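Local atomic coordinates of anabena Tic22 (Anabaena sp., PDB entry 4EV1), a protein that belongs to the Tic22-like family and probably acts as a chaperone in protein transport associated with thylakoids. Residues R29-A34 against G42-A47; K114-L119 against P134-R139. One frame throughout, in Å; residues are numbered along the deposited sequence.

Interaction 1. Residues R29-A34 against G42-A47; sequences RPLPNA and GSITGA
L31 lies over G42-I44, where strand 43-48 begins, each carbon of its side chain meeting a different part of that backbone or its branches. Its N-H bonds to G42 O (L31 N to G42 O 2.9 Å) from above the carbonyl plane, 50° out of it. CB stays beside the same carbonyl, 3.7 Å from G42 O. With CG anti to the carbonyl carbon (chi1 -71°), the chain runs on over S43, and L31 CG comes 3.8 Å from S43 CA. There it forks: CD1 lies against the S43 backbone, 3.6 Å from S43 O, and CD2 reaches the branch methyl of I44, 3.9 Å from its CG2, the two side chains crossing at about a right angle. An alanine at L31 would probably take away the CD2 contact with the I44 methyl and open a gap beside the S43 backbone. Strand 28-30 and strand 43-48 form an antiparallel hairpin with a long connection, in a three-stranded mixed sheet where 28-30 is one edge strand and 102-107 the other, with 43-48 between them; L31 also touches L103 there. R29 and I44 are the hydrogen-bonded pair, exchanging R29 N to I44 O at 3.0 Å and I44 N to R29 O at 2.8 Å. P30 and S43 follow as the non-hydrogen-bonded pair, their side chains on the other face from those of R29 and I44. The inward CA of P30, as usual at such a pair, meets G42 O, which also takes the L31 N-H, in a CA-H...O contact of 3.5 Å from P30 CA to G42 O.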
loop_
_atom_site.group_PDB
_atom_site.type_symbol
_atom_site.label_atom_id
_atom_site.label_comp_id
_atom_site.label_asym_id
_atom_site.label_seq_id
_atom_site.Cartn_x
_atom_site.Cartn_y
_atom_site.Cartn_z
ATOM N N ARG A 29 7.996 3.445 -18.156
ATOM C CA ARG A 29 7.963 4.460 -19.220
ATOM C C ARG A 29 9.017 5.513 -18.828
ATOM O O ARG A 29 9.141 5.839 -17.633
ATOM C CB ARG A 29 6.538 5.037 -19.294
ATOM C CG ARG A 29 6.393 6.557 -19.505
ATOM C CD ARG A 29 5.051 6.932 -20.147
ATOM N NE ARG A 29 5.229 7.552 -21.460
ATOM C CZ ARG A 29 4.383 8.410 -22.036
ATOM N NH1 ARG A 29 3.239 8.783 -21.442
ATOM N NH2 ARG A 29 4.686 8.902 -23.231
ATOM N N PRO A 30 9.797 6.008 -19.805
ATOM C CA PRO A 30 10.849 6.973 -19.478
ATOM C C PRO A 30 10.266 8.318 -19.110
ATOM O O PRO A 30 9.156 8.645 -19.528
ATOM C CB PRO A 30 11.685 7.085 -20.764
ATOM C CG PRO A 30 10.839 6.494 -21.848
ATOM C CD PRO A 30 9.732 5.696 -21.246
ATOM N N LEU A 31 11.019 9.074 -18.314
ATOM C CA LEU A 31 10.585 10.374 -17.850
ATOM C C LEU A 31 11.382 11.450 -18.603
ATOM O O LEU A 31 12.555 11.241 -18.921
ATOM C CB LEU A 31 10.828 10.479 -16.350
ATOM C CG LEU A 31 9.931 9.652 -15.410
ATOM C CD1 LEU A 31 10.445 9.669 -13.982
ATOM C CD2 LEU A 31 8.502 10.142 -15.445
ATOM N N PRO A 32 10.752 12.603 -18.855
ATOM C CA PRO A 32 11.392 13.675 -19.581
ATOM C C PRO A 32 12.323 14.486 -18.709
ATOM O O PRO A 32 12.187 14.467 -17.465
ATOM C CB PRO A 32 10.216 14.547 -19.977
ATOM C CG PRO A 32 9.285 14.428 -18.810
ATOM C CD PRO A 32 9.381 12.975 -18.447
ATOM N N ASN A 33 13.223 15.230 -19.358
ATOM C CA ASN A 33 14.029 16.248 -18.668
ATOM C C ASN A 33 13.169 17.420 -18.243
ATOM O O ASN A 33 12.127 17.684 -18.850
ATOM C CB ASN A 33 15.151 16.762 -19.598
ATOM C CG ASN A 33 16.172 15.704 -19.911
ATOM O OD1 ASN A 33 16.773 15.695 -20.985
ATOM N ND2 ASN A 33 16.368 14.796 -18.994
ATOM N N ALA A 34 13.594 18.124 -17.195
ATOM C CA ALA A 34 13.081 19.441 -16.892
ATOM C C ALA A 34 13.504 20.386 -18.040
ATOM O O ALA A 34 14.364 20.013 -18.848
ATOM C CB ALA A 34 13.630 19.943 -15.538
ATOM N N GLY A 42 14.203 9.026 -13.765
ATOM C CA GLY A 42 14.544 8.378 -15.059
ATOM C C GLY A 42 13.407 7.622 -15.779
ATOM O O GLY A 42 13.241 7.705 -16.984
ATOM N N SER A 43 12.632 6.867 -15.013
ATOM C CA SER A 43 11.479 6.148 -15.544
ATOM C C SER A 43 10.450 5.934 -14.435
ATOM O O SER A 43 10.721 6.202 -13.265
ATOM C CB SER A 43 11.936 4.842 -16.201
ATOM O OG SER A 43 12.617 4.040 -15.266
ATOM N N ILE A 44 9.246 5.548 -14.830
ATOM C CA ILE A 44 8.153 5.386 -13.905
ATOM C C ILE A 44 7.404 4.062 -14.181
ATOM O O ILE A 44 7.133 3.739 -15.334
ATOM C CB ILE A 44 7.175 6.592 -13.921
ATOM C CG1 ILE A 44 6.158 6.481 -12.762
ATOM C CG2 ILE A 44 6.518 6.778 -15.314
ATOM C CD1 ILE A 44 5.188 7.690 -12.593
ATOM N N THR A 45 7.136 3.322 -13.100
ATOM C CA THR A 45 6.388 2.065 -13.150
ATOM C C THR A 45 5.114 2.136 -12.324
ATOM O O THR A 45 5.009 2.849 -11.300
ATOM C CB THR A 45 7.264 0.836 -12.736
ATOM O OG1 THR A 45 6.610 -0.389 -13.126
ATOM C CG2 THR A 45 7.541 0.807 -11.210
ATOM N N GLY A 46 4.131 1.356 -12.747
ATOM C CA GLY A 46 2.845 1.360 -12.103
ATOM C C GLY A 46 2.665 0.219 -11.164
ATOM O O GLY A 46 2.520 -0.935 -11.655
ATOM N N ALA A 47 2.627 0.511 -9.852
ATOM C CA ALA A 47 2.529 -0.499 -8.806
ATOM C C ALA A 47 1.048 -0.685 -8.444
ATOM O O ALA A 47 0.231 0.229 -8.633
ATOM C CB ALA A 47 3.378 -0.126 -7.556
#

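Interaction 2. Residues K114-L119 against P134-R139; sequences KGAMDL and PMFAVR
Helix 110-121 lies across one face of the strand pair 134-139 and 183-188, and A116 and L119 on the helix meet P134 and F136 on the strand. The axes of the two segments come within 9.1 Å and run 52° apart; the contact falls on the first half of the strand, at P134 and F136. At P134 the contact is alkyl to alkyl: A116 CB sits 4.0 Å from P134 CB. Next to it the F136 ring presents an edge to the helix backbone, with A116 CA near the ring plane and 4.0 Å from F136 CE2. The A116 methyl touches the same ring carbon less closely, A116 CB to F136 CE2 being 4.2 Å. This is helix-on-sheet packing, with alternate strand residues facing the helix and no hydrogen bond between the two segments: P134 and F136 turn toward the helix, while M135 between them points away from it and its side chain touches L163. L119, one helical turn beyond G115 and bonded to it through L119 N and G115 O, comes to the ring obliquely, its CD1 3.8 Å from F136 CD2 and 4.0 Å from F136 CE2. L119 also touches I184 and V186 of the partner strand, and F136 touches A168 of helix 165-175.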
loop_
_atom_site.group_PDB
_atom_site.type_symbol
_atom_site.label_atom_id
_atom_site.label_comp_id
_atom_site.label_asym_id
_atom_site.label_seq_id
_atom_site.Cartn_x
_atom_site.Cartn_y
_atom_site.Cartn_z
ATOM N N LYS A 114 -13.743 3.599 -2.843
ATOM C CA LYS A 114 -15.199 3.782 -2.641
ATOM C C LYS A 114 -15.524 3.729 -1.163
ATOM O O LYS A 114 -16.218 4.610 -0.645
ATOM C CB LYS A 114 -16.022 2.706 -3.372
ATOM C CG LYS A 114 -17.524 3.079 -3.529
ATOM C CD LYS A 114 -18.383 1.854 -3.841
ATOM C CE LYS A 114 -19.862 2.215 -3.947
ATOM N NZ LYS A 114 -20.250 3.336 -3.026
ATOM N N GLY A 115 -14.995 2.707 -0.481
ATOM C CA GLY A 115 -15.175 2.554 0.959
ATOM C C GLY A 115 -14.696 3.742 1.749
ATOM O O GLY A 115 -15.338 4.133 2.740
ATOM N N ALA A 116 -13.562 4.325 1.320
ATOM C CA ALA A 116 -12.956 5.467 2.004
ATOM C C ALA A 116 -13.848 6.709 1.916
ATOM O O ALA A 116 -14.042 7.411 2.897
ATOM C CB ALA A 116 -11.593 5.792 1.403
ATOM N N MET A 117 -14.337 6.999 0.721
ATOM C CA MET A 117 -15.253 8.124 0.511
ATOM C C MET A 117 -16.568 7.983 1.302
ATOM O O MET A 117 -17.027 8.947 1.914
ATOM C CB MET A 117 -15.517 8.272 -0.988
ATOM C CG MET A 117 -14.318 8.836 -1.726
ATOM S SD MET A 117 -14.476 8.439 -3.455
ATOM C CE MET A 117 -13.816 9.868 -4.283
ATOM N N ASP A 118 -17.148 6.782 1.313
ATOM C CA ASP A 118 -18.355 6.486 2.112
ATOM C C ASP A 118 -18.139 6.825 3.587
ATOM O O ASP A 118 -18.931 7.545 4.203
ATOM C CB ASP A 118 -18.722 4.999 2.000
ATOM C CG ASP A 118 -19.218 4.607 0.609
ATOM O OD1 ASP A 118 -19.559 5.509 -0.187
ATOM O OD2 ASP A 118 -19.273 3.391 0.312
ATOM N N LEU A 119 -17.053 6.309 4.155
ATOM C CA LEU A 119 -16.704 6.615 5.552
ATOM C C LEU A 119 -16.468 8.117 5.795
ATOM O O LEU A 119 -16.853 8.647 6.847
ATOM C CB LEU A 119 -15.507 5.781 6.028
ATOM C CG LEU A 119 -15.754 4.302 6.320
ATOM C CD1 LEU A 119 -14.433 3.561 6.447
ATOM C CD2 LEU A 119 -16.579 4.129 7.592
ATOM N N PRO A 134 -5.749 4.294 0.643
ATOM C CA PRO A 134 -6.341 4.492 1.968
ATOM C C PRO A 134 -5.963 3.381 2.944
ATOM O O PRO A 134 -5.496 2.303 2.528
ATOM C CB PRO A 134 -7.854 4.465 1.704
ATOM C CG PRO A 134 -8.016 3.756 0.432
ATOM C CD PRO A 134 -6.737 3.911 -0.372
ATOM N N MET A 135 -6.088 3.708 4.224
ATOM C CA MET A 135 -5.996 2.741 5.322
ATOM C C MET A 135 -7.124 3.049 6.327
ATOM O O MET A 135 -7.638 4.175 6.393
ATOM C CB MET A 135 -4.642 2.835 5.999
ATOM C CG MET A 135 -3.449 2.653 5.058
ATOM S SD MET A 135 -1.873 2.516 5.938
ATOM C CE MET A 135 -1.912 0.837 6.408
ATOM N N PHE A 136 -7.487 2.065 7.129
ATOM C CA PHE A 136 -8.648 2.183 7.966
ATOM C C PHE A 136 -8.274 1.788 9.356
ATOM O O PHE A 136 -7.686 0.726 9.541
ATOM C CB PHE A 136 -9.771 1.306 7.437
ATOM C CG PHE A 136 -10.046 1.523 5.975
ATOM C CD1 PHE A 136 -9.389 0.775 5.018
ATOM C CD2 PHE A 136 -10.933 2.506 5.555
ATOM C CE1 PHE A 136 -9.623 0.979 3.666
ATOM C CE2 PHE A 136 -11.183 2.703 4.202
ATOM C CZ PHE A 136 -10.519 1.932 3.258
ATOM N N ALA A 137 -8.626 2.640 10.335
ATOM C CA ALA A 137 -8.258 2.360 11.713
ATOM C C ALA A 137 -9.496 2.524 12.569
ATOM O O ALA A 137 -10.240 3.521 12.427
ATOM C CB ALA A 137 -7.131 3.303 12.178
ATOM N N VAL A 138 -9.727 1.544 13.436
ATOM C CA VAL A 138 -10.893 1.562 14.306
ATOM C C VAL A 138 -10.621 2.379 15.559
ATOM O O VAL A 138 -9.571 2.245 16.170
ATOM C CB VAL A 138 -11.316 0.149 14.672
ATOM C CG1 VAL A 138 -12.466 0.147 15.732
ATOM C CG2 VAL A 138 -11.728 -0.555 13.394
ATOM N N ARG A 139 -11.574 3.228 15.923
ATOM C CA ARG A 139 -11.417 4.071 17.110
ATOM C C ARG A 139 -12.561 3.804 18.030
ATOM O O ARG A 139 -13.657 3.472 17.576
ATOM C CB ARG A 139 -11.436 5.546 16.749
ATOM C CG ARG A 139 -10.419 5.970 15.717
ATOM C CD ARG A 139 -10.464 7.466 15.548
ATOM N NE ARG A 139 -11.615 7.908 14.774
ATOM C CZ ARG A 139 -11.729 9.111 14.214
ATOM N NH1 ARG A 139 -10.761 10.014 14.333
ATOM N NH2 ARG A 139 -12.821 9.406 13.515
#

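Overall arrangement
Interactions 1 and 2 lie on opposite sides of the chain's centre, with their own centres about 31 Å apart and nearest atoms about 11 Å apart. They share no helix or strand: 29-34 with 42-47 joins two strands of a mixed sheet, whereas 114-119 with 134-139 sets a helix on a strand of another sheet. Interaction 1 is a surface contact held by backbone hydrogen bonds, with one leucine adding apolar cover. Interaction 2 is buried and wholly apolar, carried by side chains with an aromatic edge at its middle. Along the chain they follow in series, interaction 1 closing before interaction 2 opens.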